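Local coordinates for FAD dependent oxidoreductase domain-containing protein (PDB 3C4N) that is of unknown function but binds ADP through a Rossmann-type fold and is probably an FAD-dependent oxidoreductase, at residues Y54-A59 and Q180-Q185; E104-A109 and L167-G172; F145-A150 and G283-V288; T248-A253 and P360-E365; A351-G354 and D358-P361. One frame throughout, in Å; residues are numbered along the deposited sequence.

Contact 1 of 5, residues Y54-A59 and Q180-Q185; sequences YLRQLA and QQAIGQ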
# COMPACT_ATOMS: atom_id res chain seq x y z
N TYR A 54 -3.95 -12.28 -9.24
CA TYR A 54 -3.78 -13.39 -10.16
C TYR A 54 -2.67 -13.13 -11.18
O TYR A 54 -1.97 -14.06 -11.59
CB TYR A 54 -5.08 -13.71 -10.90
CG TYR A 54 -6.18 -14.22 -10.00
CD1 TYR A 54 -5.98 -15.32 -9.16
CD2 TYR A 54 -7.43 -13.60 -9.99
CE1 TYR A 54 -6.99 -15.78 -8.33
CE2 TYR A 54 -8.45 -14.05 -9.17
CZ TYR A 54 -8.24 -15.14 -8.34
OH TYR A 54 -9.26 -15.58 -7.52
N LEU A 55 -2.50 -11.88 -11.58
CA LEU A 55 -1.44 -11.56 -12.52
C LEU A 55 -0.07 -11.70 -11.87
O LEU A 55 0.90 -12.08 -12.53
CB LEU A 55 -1.61 -10.15 -13.09
CG LEU A 55 -2.67 -10.05 -14.18
CD1 LEU A 55 -2.97 -8.58 -14.48
CD2 LEU A 55 -2.16 -10.77 -15.45
N ARG A 56 0.02 -11.41 -10.57
CA ARG A 56 1.31 -11.53 -9.88
C ARG A 56 1.73 -12.99 -9.78
O ARG A 56 2.92 -13.29 -9.72
CB ARG A 56 1.25 -10.93 -8.46
CG ARG A 56 1.07 -9.42 -8.41
CD ARG A 56 2.09 -8.69 -9.25
NE ARG A 56 3.46 -9.00 -8.86
CZ ARG A 56 4.53 -8.69 -9.59
NH1 ARG A 56 4.38 -8.08 -10.75
NH2 ARG A 56 5.74 -9.00 -9.17
N GLN A 57 0.75 -13.89 -9.75
CA GLN A 57 1.08 -15.30 -9.67
C GLN A 57 1.22 -15.95 -11.04
O GLN A 57 1.99 -16.90 -11.21
CB GLN A 57 0.05 -16.04 -8.83
CG GLN A 57 0.06 -15.60 -7.39
CD GLN A 57 -0.73 -16.51 -6.49
OE1 GLN A 57 -1.86 -16.88 -6.82
NE2 GLN A 57 -0.15 -16.88 -5.35
N LEU A 58 0.48 -15.43 -12.02
CA LEU A 58 0.54 -15.96 -13.38
C LEU A 58 1.74 -15.41 -14.16
O LEU A 58 2.37 -16.14 -14.93
CB LEU A 58 -0.77 -15.66 -14.12
CG LEU A 58 -1.97 -16.50 -13.65
CD1 LEU A 58 -3.29 -15.88 -14.06
CD2 LEU A 58 -1.82 -17.91 -14.23
N ALA A 59 2.08 -14.14 -13.95
CA ALA A 59 3.20 -13.51 -14.63
C ALA A 59 4.07 -12.71 -13.66
O ALA A 59 4.22 -11.50 -13.80
CB ALA A 59 2.69 -12.60 -15.74
N GLN A 180 -3.32 -7.05 -0.59
CA GLN A 180 -2.18 -7.35 0.27
C GLN A 180 -1.23 -8.36 -0.35
O GLN A 180 -0.03 -8.09 -0.50
CB GLN A 180 -2.66 -7.84 1.63
CG GLN A 180 -3.29 -6.73 2.42
CD GLN A 180 -3.71 -7.15 3.79
OE1 GLN A 180 -4.16 -8.29 3.99
NE2 GLN A 180 -3.57 -6.24 4.76
N GLN A 181 -1.78 -9.51 -0.72
CA GLN A 181 -1.02 -10.59 -1.35
C GLN A 181 -0.35 -10.13 -2.64
O GLN A 181 0.77 -10.54 -2.93
CB GLN A 181 -1.95 -11.78 -1.65
CG GLN A 181 -2.36 -12.61 -0.44
CD GLN A 181 -1.17 -13.04 0.40
OE1 GLN A 181 -0.77 -12.32 1.33
NE2 GLN A 181 -0.58 -14.19 0.08
N ALA A 182 -1.03 -9.28 -3.41
CA ALA A 182 -0.46 -8.77 -4.67
C ALA A 182 0.76 -7.90 -4.37
O ALA A 182 1.78 -7.96 -5.07
CB ALA A 182 -1.50 -7.96 -5.43
N ILE A 183 0.64 -7.09 -3.32
CA ILE A 183 1.71 -6.20 -2.88
C ILE A 183 2.87 -7.00 -2.32
O ILE A 183 4.04 -6.67 -2.54
CB ILE A 183 1.23 -5.24 -1.78
CG1 ILE A 183 0.20 -4.26 -2.34
CG2 ILE A 183 2.41 -4.53 -1.19
CD1 ILE A 183 -0.68 -3.58 -1.28
N GLY A 184 2.55 -8.07 -1.59
CA GLY A 184 3.59 -8.91 -1.03
C GLY A 184 4.26 -9.70 -2.13
O GLY A 184 5.24 -10.40 -1.89
N GLN A 185 3.71 -9.59 -3.34
CA GLN A 185 4.29 -10.30 -4.46
C GLN A 185 4.99 -9.36 -5.41
O GLN A 185 5.26 -9.71 -6.56
CB GLN A 185 3.23 -11.10 -5.21
CG GLN A 185 2.58 -12.15 -4.35
CD GLN A 185 3.57 -13.13 -3.78
OE1 GLN A 185 4.23 -13.85 -4.53
NE2 GLN A 185 3.69 -13.15 -2.45
O HOH W 1 4.28 -14.54 -7.70
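A182, near the end of helix 171-183, gives R56 its first foothold on Q180-Q185. R56 CA and A182 CA are 6.2 Å apart, close for neighbouring helices, and alanine suits the spot because its single methyl takes up so little space: R56 CG passes 4.2 Å from A182 CB and 3.7 Å from A182 O. I183 points away from R56 and packs on I183 of the second subunit, and G184 leads on to Q185.

Q185 carries the polar part. Its carbonyl oxygen is gripped side-on by two nitrogens of one guanidinium, with R56 NH2 at 2.7 Å and R56 NE at 3.0 Å from Q185 O. The oxygen lies near the guanidinium plane, but the donors use it differently: NH2 comes in the carbonyl plane, whereas NE stands above it on a more bent N-H path (136°). R56 reaches this position by curling, with bends at both chi2 (-52°) and chi3 (-58°). Just past the C-terminal part of helix 171-183, the positive guanidinium is probably favoured by the partial negative charge of the helix carbonyls. Lower on the side chains, R56 CB rests 3.8 Å from Q185 CB, and a water donates both to R56 O and to Q185 OE1, adding a second polar link.

Helix 46-58 begins within what looks like a Rossmann-type GxGxxG motif and belongs to a beta-alpha-beta crossover from strand 36-42 to strand 64-67, whose L64 touches L55 and R56. Helix 379-398 packs on Y54, L55 and L58, while helix 171-183 leads on to strand 188-190, the parallel neighbour of 64-67.

Contact 2 of 5, residues E104-A109 and L167-G172; sequences EQLLGA and LTYRPG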
# COMPACT_ATOMS: atom_id res chain seq x y z
N GLU A 104 -14.82 -22.02 -4.89
CA GLU A 104 -13.64 -22.73 -4.42
C GLU A 104 -12.57 -21.77 -3.92
O GLU A 104 -11.94 -22.01 -2.88
CB GLU A 104 -13.07 -23.62 -5.53
CG GLU A 104 -12.10 -24.65 -5.00
CD GLU A 104 -11.68 -25.70 -6.03
OE1 GLU A 104 -11.32 -26.82 -5.61
OE2 GLU A 104 -11.69 -25.41 -7.25
N GLN A 105 -12.36 -20.69 -4.68
CA GLN A 105 -11.37 -19.67 -4.32
C GLN A 105 -11.72 -19.09 -2.95
O GLN A 105 -10.85 -18.98 -2.07
CB GLN A 105 -11.36 -18.55 -5.37
CG GLN A 105 -10.69 -18.88 -6.67
CD GLN A 105 -9.20 -19.06 -6.53
OE1 GLN A 105 -8.70 -20.18 -6.64
NE2 GLN A 105 -8.47 -17.97 -6.29
N LEU A 106 -12.99 -18.73 -2.77
CA LEU A 106 -13.49 -18.17 -1.53
C LEU A 106 -13.15 -19.04 -0.32
O LEU A 106 -12.49 -18.59 0.61
CB LEU A 106 -15.01 -17.98 -1.62
CG LEU A 106 -15.62 -16.61 -1.96
CD1 LEU A 106 -14.66 -15.71 -2.66
CD2 LEU A 106 -16.87 -16.83 -2.79
N LEU A 107 -13.59 -20.29 -0.34
CA LEU A 107 -13.32 -21.21 0.77
C LEU A 107 -11.82 -21.49 0.95
O LEU A 107 -11.38 -21.83 2.04
CB LEU A 107 -14.07 -22.53 0.57
CG LEU A 107 -15.60 -22.47 0.49
CD1 LEU A 107 -16.13 -23.85 0.18
CD2 LEU A 107 -16.19 -21.94 1.78
N GLY A 108 -11.04 -21.36 -0.12
CA GLY A 108 -9.62 -21.61 -0.02
C GLY A 108 -8.82 -20.33 0.14
O GLY A 108 -7.59 -20.33 0.08
N ALA A 109 -9.53 -19.22 0.36
CA ALA A 109 -8.91 -17.91 0.53
C ALA A 109 -7.91 -17.58 -0.60
O ALA A 109 -6.85 -17.01 -0.34
CB ALA A 109 -8.21 -17.85 1.89
N LEU A 167 -23.25 -18.99 0.49
CA LEU A 167 -22.20 -18.58 1.40
C LEU A 167 -22.20 -17.06 1.64
O LEU A 167 -22.59 -16.29 0.76
CB LEU A 167 -20.83 -18.94 0.82
CG LEU A 167 -20.45 -20.35 0.38
CD1 LEU A 167 -19.08 -20.29 -0.26
CD2 LEU A 167 -20.45 -21.30 1.57
N THR A 168 -21.76 -16.63 2.82
CA THR A 168 -21.64 -15.20 3.07
C THR A 168 -20.21 -14.86 3.46
O THR A 168 -19.55 -15.63 4.17
CB THR A 168 -22.58 -14.67 4.19
OG1 THR A 168 -22.49 -15.51 5.35
CG2 THR A 168 -24.02 -14.60 3.70
N TYR A 169 -19.73 -13.73 2.98
CA TYR A 169 -18.39 -13.26 3.28
C TYR A 169 -18.35 -11.76 3.08
O TYR A 169 -19.29 -11.17 2.54
CB TYR A 169 -17.37 -13.91 2.35
CG TYR A 169 -17.56 -13.57 0.88
CD1 TYR A 169 -16.85 -12.52 0.27
CD2 TYR A 169 -18.43 -14.32 0.08
CE1 TYR A 169 -17.00 -12.23 -1.10
CE2 TYR A 169 -18.59 -14.04 -1.27
CZ TYR A 169 -17.87 -13.01 -1.86
OH TYR A 169 -18.01 -12.79 -3.21
N ARG A 170 -17.26 -11.12 3.50
CA ARG A 170 -17.14 -9.68 3.32
C ARG A 170 -16.27 -9.40 2.10
O ARG A 170 -15.08 -9.72 2.08
CB ARG A 170 -16.51 -9.04 4.57
CG ARG A 170 -17.29 -9.25 5.85
CD ARG A 170 -18.68 -8.66 5.74
NE ARG A 170 -18.63 -7.22 5.47
CZ ARG A 170 -18.47 -6.28 6.40
NH1 ARG A 170 -18.34 -6.62 7.68
NH2 ARG A 170 -18.41 -5.00 6.04
N PRO A 171 -16.86 -8.80 1.06
CA PRO A 171 -16.10 -8.49 -0.16
C PRO A 171 -14.90 -7.60 0.15
O PRO A 171 -13.86 -7.69 -0.50
CB PRO A 171 -17.12 -7.79 -1.05
CG PRO A 171 -18.43 -8.38 -0.59
CD PRO A 171 -18.26 -8.39 0.91
N GLY A 172 -15.08 -6.74 1.15
CA GLY A 172 -14.03 -5.83 1.57
C GLY A 172 -12.82 -6.61 2.01
O GLY A 172 -11.69 -6.30 1.62
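L106 and Y169 meet at about a right angle, the leucine lying over one face of the phenol ring. The methine does the CH-pi work: L106 CG is 4.2 Å from the centroid of the Y169 ring and 19° off its normal, displaced toward the rim. The branch beyond it slides to the ring margin, where L106 CD2 comes 3.6 Å from Y169 CE2. Y169 offers that face because its CG sits between the backbone N and the carbonyl carbon (chi1 63°), which stands the ring up from the strand.

The arrangement seats helix 96-107 on the mixed sheet through strand 167-169, an antiparallel neighbour of strand 118-127. Residues two apart on a strand share a side, and here L167 and Y169 both face the helix, with V118 of the adjacent strand touching each. The helix ends in a Schellman motif, with A109 at positive phi, L110 N bonded to Q105 O, and A109 N bonded to L106 O at 3.0 Å.

An alanine in place of Y169 would probably strip L106 of the aromatic face beneath it and leave the D380 carbonyl without the hydroxyl that now bonds to it.

Next along the helix comes L107. Leucine fits both this site and its partner's: L167 is buried on its strand, beside V118 and D120, and L107 brings its branched end nearer from a more exposed position. The two cross nearly perpendicular, with single methyls meeting: L107 CD2 is 3.9 Å from L167 CD1.

Contact 3 of 5, residues F145-A150 and G283-V288; sequences FPEALA and GGYTLV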
# COMPACT_ATOMS: atom_id res chain seq x y z
N PHE A 145 -34.84 -21.55 12.63
CA PHE A 145 -34.47 -20.15 12.45
C PHE A 145 -35.68 -19.24 12.71
O PHE A 145 -36.22 -18.64 11.79
CB PHE A 145 -33.93 -19.96 11.04
CG PHE A 145 -32.80 -20.90 10.68
CD1 PHE A 145 -31.63 -20.91 11.42
CD2 PHE A 145 -32.91 -21.76 9.59
CE1 PHE A 145 -30.57 -21.75 11.08
CE2 PHE A 145 -31.86 -22.61 9.24
CZ PHE A 145 -30.69 -22.60 9.99
N PRO A 146 -36.11 -19.13 13.97
CA PRO A 146 -37.25 -18.30 14.34
C PRO A 146 -37.03 -16.80 14.18
O PRO A 146 -37.98 -16.07 13.91
CB PRO A 146 -37.48 -18.69 15.80
CG PRO A 146 -36.09 -18.93 16.30
CD PRO A 146 -35.52 -19.77 15.16
N GLU A 147 -35.80 -16.35 14.35
CA GLU A 147 -35.52 -14.92 14.23
C GLU A 147 -35.74 -14.41 12.81
O GLU A 147 -35.85 -13.20 12.60
CB GLU A 147 -34.09 -14.61 14.70
CG GLU A 147 -32.96 -15.09 13.79
CD GLU A 147 -32.83 -16.60 13.71
OE1 GLU A 147 -33.46 -17.31 14.53
OE2 GLU A 147 -32.09 -17.08 12.82
N ALA A 148 -35.81 -15.33 11.86
CA ALA A 148 -36.03 -14.99 10.45
C ALA A 148 -37.50 -15.10 10.11
O ALA A 148 -37.98 -14.51 9.14
CB ALA A 148 -35.21 -15.91 9.56
N LEU A 149 -38.23 -15.86 10.93
CA LEU A 149 -39.65 -16.06 10.71
C LEU A 149 -40.46 -14.82 11.06
O LEU A 149 -41.36 -14.42 10.32
CB LEU A 149 -40.14 -17.25 11.54
CG LEU A 149 -41.29 -18.09 10.98
CD1 LEU A 149 -41.63 -19.19 11.97
CD2 LEU A 149 -42.52 -17.22 10.72
N ALA A 150 -40.13 -14.21 12.19
CA ALA A 150 -40.83 -13.02 12.67
C ALA A 150 -40.75 -11.84 11.71
O ALA A 150 -41.44 -10.83 11.88
CB ALA A 150 -40.28 -12.62 14.04
N GLY A 283 -25.32 -8.94 13.72
CA GLY A 283 -26.48 -9.11 14.58
C GLY A 283 -27.77 -8.56 14.01
O GLY A 283 -28.81 -8.62 14.65
N GLY A 284 -27.70 -8.02 12.80
CA GLY A 284 -28.89 -7.48 12.17
C GLY A 284 -29.00 -7.96 10.74
O GLY A 284 -28.56 -9.06 10.41
N TYR A 285 -29.59 -7.14 9.88
CA TYR A 285 -29.75 -7.49 8.48
C TYR A 285 -29.42 -6.26 7.65
O TYR A 285 -29.69 -5.14 8.06
CB TYR A 285 -31.19 -7.92 8.18
CG TYR A 285 -31.67 -9.14 8.95
CD1 TYR A 285 -31.55 -10.42 8.41
CD2 TYR A 285 -32.21 -9.01 10.22
CE1 TYR A 285 -31.96 -11.54 9.14
CE2 TYR A 285 -32.62 -10.12 10.96
CZ TYR A 285 -32.49 -11.39 10.41
OH TYR A 285 -32.88 -12.49 11.13
N THR A 286 -28.81 -6.49 6.50
CA THR A 286 -28.48 -5.42 5.59
C THR A 286 -29.46 -5.61 4.44
O THR A 286 -29.57 -6.70 3.90
CB THR A 286 -27.05 -5.54 5.08
OG1 THR A 286 -26.14 -5.31 6.16
CG2 THR A 286 -26.78 -4.52 3.98
N LEU A 287 -30.18 -4.55 4.09
CA LEU A 287 -31.17 -4.64 3.02
C LEU A 287 -30.50 -4.37 1.67
O LEU A 287 -29.89 -3.32 1.47
CB LEU A 287 -32.30 -3.64 3.32
CG LEU A 287 -33.60 -3.70 2.53
CD1 LEU A 287 -34.74 -3.05 3.30
CD2 LEU A 287 -33.38 -3.00 1.20
N VAL A 288 -30.59 -5.33 0.74
CA VAL A 288 -30.00 -5.20 -0.60
C VAL A 288 -31.11 -5.08 -1.65
O VAL A 288 -31.62 -6.07 -2.17
CB VAL A 288 -29.10 -6.44 -0.93
CG1 VAL A 288 -28.37 -6.23 -2.26
CG2 VAL A 288 -28.10 -6.66 0.18
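Y285 reaches out from a beta hairpin to touch E147 and A148 on a short, weakly bonded helix. The hairpin pairs strands 276-281 and 284-288 in antiparallel fashion, and G283, at the turn, has the positive phi that favours glycine. Strand 251-260 flanks 284-288 on its other edge, setting Y285 inside the mixed sheet. The backbones stay well apart, with the CA atoms of A148 and Y285 10.0 Å from each other, so a long side chain suits the strand position and the phenol spans the gap.

Polar approach comes first. The carbonyl E147 O is 3.4 Å from Y285 OH and stands oblique to the ring. The hydroxyl's hydrogen bond goes to L263 O, which ties the far end of the phenol to a loop of the same chain.

The rest is van der Waals contact around that same oxygen. A148 brings only backbone and a methyl, its CA lying 4.1 Å from Y285 OH; so small a residue lets the backbone come near the hydroxyl. L151, L260 and P280 also touch the tyrosine and help to wall it in.

E147 crosses the tyrosine at about a right angle, yet its carboxylate plane is tilted just 17° from that of the ring. The bend at chi2 sets the carboxylate, while CG, between the backbone N and the carbonyl carbon (chi1 71°), is placed with E147 CG 3.7 Å from Y285 OH.

Contact 4 of 5, residues T248-A253 and P360-E365; sequences TRHGRA and PPQAEE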
# COMPACT_ATOMS: atom_id res chain seq x y z
N THR A 248 -19.10 2.44 -25.25
CA THR A 248 -19.58 1.14 -24.80
C THR A 248 -21.07 1.31 -24.45
O THR A 248 -21.58 2.43 -24.38
CB THR A 248 -18.83 0.62 -23.53
OG1 THR A 248 -19.00 1.54 -22.44
CG2 THR A 248 -17.35 0.42 -23.82
N ARG A 249 -21.75 0.19 -24.23
CA ARG A 249 -23.17 0.22 -23.91
C ARG A 249 -23.40 0.01 -22.41
O ARG A 249 -24.54 -0.00 -21.95
CB ARG A 249 -23.90 -0.87 -24.71
CG ARG A 249 -23.34 -1.10 -26.11
CD ARG A 249 -24.42 -1.58 -27.10
NE ARG A 249 -25.28 -0.46 -27.43
CZ ARG A 249 -25.36 0.11 -28.62
NH1 ARG A 249 -24.65 -0.33 -29.65
NH2 ARG A 249 -26.13 1.17 -28.78
N HIS A 250 -22.32 -0.14 -21.65
CA HIS A 250 -22.44 -0.37 -20.21
C HIS A 250 -23.13 0.76 -19.44
O HIS A 250 -23.03 1.94 -19.79
CB HIS A 250 -21.06 -0.63 -19.62
CG HIS A 250 -20.30 -1.68 -20.36
ND1 HIS A 250 -19.04 -1.47 -20.87
CD2 HIS A 250 -20.63 -2.95 -20.69
CE1 HIS A 250 -18.62 -2.56 -21.48
NE2 HIS A 250 -19.57 -3.48 -21.39
N GLY A 251 -23.83 0.39 -18.38
CA GLY A 251 -24.53 1.38 -17.59
C GLY A 251 -24.15 1.31 -16.13
O GLY A 251 -23.31 0.51 -15.72
N ARG A 252 -24.79 2.16 -15.34
CA ARG A 252 -24.52 2.21 -13.92
C ARG A 252 -25.79 2.42 -13.11
O ARG A 252 -26.72 3.07 -13.57
CB ARG A 252 -23.51 3.33 -13.64
CG ARG A 252 -23.86 4.67 -14.29
CD ARG A 252 -22.63 5.57 -14.42
NE ARG A 252 -22.23 6.23 -13.18
CZ ARG A 252 -22.83 7.30 -12.67
NH1 ARG A 252 -23.87 7.84 -13.29
NH2 ARG A 252 -22.38 7.85 -11.55
N ALA A 253 -25.83 1.84 -11.92
CA ALA A 253 -26.99 2.00 -11.07
C ALA A 253 -26.54 2.31 -9.64
O ALA A 253 -25.55 1.77 -9.15
CB ALA A 253 -27.84 0.74 -11.09
N PRO A 360 -23.83 -10.62 -15.79
CA PRO A 360 -22.70 -11.07 -14.97
C PRO A 360 -21.40 -10.29 -15.18
O PRO A 360 -21.32 -9.41 -16.04
CB PRO A 360 -22.55 -12.52 -15.40
CG PRO A 360 -22.76 -12.40 -16.88
CD PRO A 360 -23.99 -11.51 -16.96
N PRO A 361 -20.36 -10.63 -14.39
CA PRO A 361 -19.05 -10.00 -14.47
C PRO A 361 -18.48 -10.35 -15.84
O PRO A 361 -18.80 -11.41 -16.40
CB PRO A 361 -18.27 -10.67 -13.35
CG PRO A 361 -19.34 -10.92 -12.32
CD PRO A 361 -20.47 -11.45 -13.17
N GLN A 362 -17.64 -9.49 -16.40
CA GLN A 362 -17.07 -9.75 -17.72
C GLN A 362 -15.84 -8.89 -17.97
O GLN A 362 -15.54 -7.94 -17.24
CB GLN A 362 -18.11 -9.43 -18.81
CG GLN A 362 -18.56 -7.96 -18.82
CD GLN A 362 -19.28 -7.54 -20.10
OE1 GLN A 362 -20.41 -7.98 -20.38
NE2 GLN A 362 -18.63 -6.68 -20.88
N ALA A 363 -15.12 -9.22 -19.03
CA ALA A 363 -13.95 -8.46 -19.42
C ALA A 363 -13.94 -8.36 -20.95
O ALA A 363 -14.59 -9.15 -21.64
CB ALA A 363 -12.69 -9.16 -18.93
N GLU A 364 -13.23 -7.38 -21.49
CA GLU A 364 -13.17 -7.25 -22.92
C GLU A 364 -11.97 -6.37 -23.28
O GLU A 364 -11.57 -5.52 -22.50
CB GLU A 364 -14.47 -6.63 -23.43
CG GLU A 364 -14.67 -5.18 -23.06
CD GLU A 364 -16.10 -4.70 -23.30
OE1 GLU A 364 -16.64 -4.91 -24.43
OE2 GLU A 364 -16.68 -4.12 -22.37
N GLU A 365 -11.40 -6.60 -24.45
CA GLU A 365 -10.27 -5.80 -24.88
C GLU A 365 -10.82 -4.79 -25.89
O GLU A 365 -11.08 -5.14 -27.04
CB GLU A 365 -9.18 -6.69 -25.50
CG GLU A 365 -7.83 -6.00 -25.68
CD GLU A 365 -6.77 -6.85 -26.39
OE1 GLU A 365 -7.15 -7.78 -27.14
OE2 GLU A 365 -5.56 -6.58 -26.20
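H250, which gives most to this contact, points its imidazole across the gap at E364 and Q362. The CA atoms nearest each other, those of H250 and Q362, are 11.1 Å apart, and side chains alone close the distance. CG anti to the carbonyl carbon (chi1 -51°) carries the ring across to Q362 and E364, and P237, L372 and L374 touch it as well.

E364 comes from the opposite direction and puts its carboxylate at the imidazole edge, with CD in the ring plane and the two flat groups turned 65° from each other. Glutamate is long enough to reach this edge, because its chain is extended beyond CG (chi2 -167°), and a carboxylate is a chemically apt neighbour for histidine.

Q362, two residues earlier and so on the same side of the strand, adds its amide. The amide plane stands perpendicular to the ring, and the amide end approaches the ring obliquely, neither squarely over a face nor at the edge. L372, on the neighbouring strand 370-374, also touches E364.

The partly exposed polar group bridges two sheets: strand 251-260 belongs to the antiparallel-rich one, and 362-367 extends the Rossmann-type one that carries the nucleotide, with the side chain of Q362 about 10 Å from ADP. Such a pairing of sheets is consistent with the two-domain build of FAD-dependent oxidoreductases of the DAO family.

Contact 5 of 5, residues A351-G354 and D358-P361; sequences ALPG and DAPP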
# COMPACT_ATOMS: atom_id res chain seq x y z
N ALA A 351 -21.55 -1.03 -11.54
CA ALA A 351 -21.58 -1.10 -12.99
C ALA A 351 -22.63 -2.12 -13.38
O ALA A 351 -22.88 -3.09 -12.66
CB ALA A 351 -20.22 -1.50 -13.55
N LEU A 352 -23.24 -1.86 -14.53
CA LEU A 352 -24.24 -2.72 -15.11
C LEU A 352 -23.69 -3.05 -16.50
O LEU A 352 -23.70 -2.21 -17.40
CB LEU A 352 -25.57 -1.98 -15.21
CG LEU A 352 -26.61 -2.48 -14.22
CD1 LEU A 352 -26.03 -2.48 -12.81
CD2 LEU A 352 -27.85 -1.61 -14.29
N PRO A 353 -23.17 -4.27 -16.67
CA PRO A 353 -22.63 -4.63 -17.98
C PRO A 353 -23.76 -4.60 -19.02
O PRO A 353 -24.84 -5.13 -18.79
CB PRO A 353 -22.07 -6.04 -17.75
CG PRO A 353 -21.79 -6.08 -16.26
CD PRO A 353 -22.99 -5.37 -15.70
N GLY A 354 -23.49 -3.95 -20.15
CA GLY A 354 -24.48 -3.85 -21.20
C GLY A 354 -25.73 -3.12 -20.74
O GLY A 354 -26.72 -3.09 -21.46
N ASP A 358 -29.14 -7.62 -14.57
CA ASP A 358 -28.87 -9.02 -14.29
C ASP A 358 -27.72 -9.61 -15.10
O ASP A 358 -27.60 -10.83 -15.25
CB ASP A 358 -30.15 -9.83 -14.54
CG ASP A 358 -30.60 -9.77 -15.99
OD1 ASP A 358 -30.39 -8.72 -16.64
OD2 ASP A 358 -31.17 -10.77 -16.49
N ALA A 359 -26.87 -8.75 -15.65
CA ALA A 359 -25.74 -9.22 -16.44
C ALA A 359 -24.59 -9.56 -15.49
O ALA A 359 -24.35 -8.86 -14.52
CB ALA A 359 -25.30 -8.15 -17.45
N PRO A 360 -23.83 -10.62 -15.79
CA PRO A 360 -22.70 -11.07 -14.97
C PRO A 360 -21.40 -10.29 -15.18
O PRO A 360 -21.32 -9.41 -16.04
CB PRO A 360 -22.55 -12.52 -15.40
CG PRO A 360 -22.76 -12.40 -16.88
CD PRO A 360 -23.99 -11.51 -16.96
N PRO A 361 -20.36 -10.63 -14.39
CA PRO A 361 -19.05 -10.00 -14.47
C PRO A 361 -18.48 -10.35 -15.84
O PRO A 361 -18.80 -11.41 -16.40
CB PRO A 361 -18.27 -10.67 -13.35
CG PRO A 361 -19.34 -10.92 -12.32
CD PRO A 361 -20.47 -11.45 -13.17
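P353 lays its pyrrolidine ring against A359 and the carbonyl of P360, the chain having turned back on itself within a few residues. The CA atoms of P353 and A359 come to 5.8 Å, a spacing that a methyl fills well: A359 CB is 3.9 Å from P353 CB and 3.3 Å from P353 O, so that it touches both ring and backbone of the proline. Further round the ring, the carbon displaced by its C-gamma exo pucker is the one that meets the next residue, P353 CG lying 3.4 Å from P360 O, and P353 CD is 3.9 Å from A359 O. Aliphatic ring carbons thus line up beside two successive carbonyls.

This is the connection from strand 347-352 to strand 362-367, where the chain passes from the antiparallel-rich sheet to the Rossmann-type sheet. L352 still bonds through its backbone to G251; after it, P353 has no amide N-H to continue such pairing and G354 adopts the positive phi that favours glycine. R356, in the turn, forms a salt bridge with D358.

A glycine in place of P353 would probably leave A359 CB and the P360 carbonyl without the ring they rest on, and the turn freer to shift.

At P360 the bond from CA to CB points away from P353, and the ring packs on L378 and L382; its backbone oxygen makes the contact here. P361 starts off in the same sense, packing on L382 and A386 of helix 379-398.

Contacts 1, 2, 3 and 5 are largely buried, whereas contact 4 lies at the surface and pairs polar side chains with each other. Contact 1 relies on an arginine gripping a carbonyl, contact 2 on aliphatic and aromatic packing; contact 1 lies near the end of helix 171-183 and contact 2 on the strand just before it, and a probable hydrogen bond between Y54 OH and Q105 NE2 joins them. Contacts 4 and 5 are immediate neighbours that share P360 and P361, with G251 O bonded to L352 N. Contacts 2 to 5 all reach the antiparallel-rich sheet, contact 3 far from the nucleotide. Contacts 1 and 3, 38 Å apart between centres, lie on opposite sides of the chain's centre.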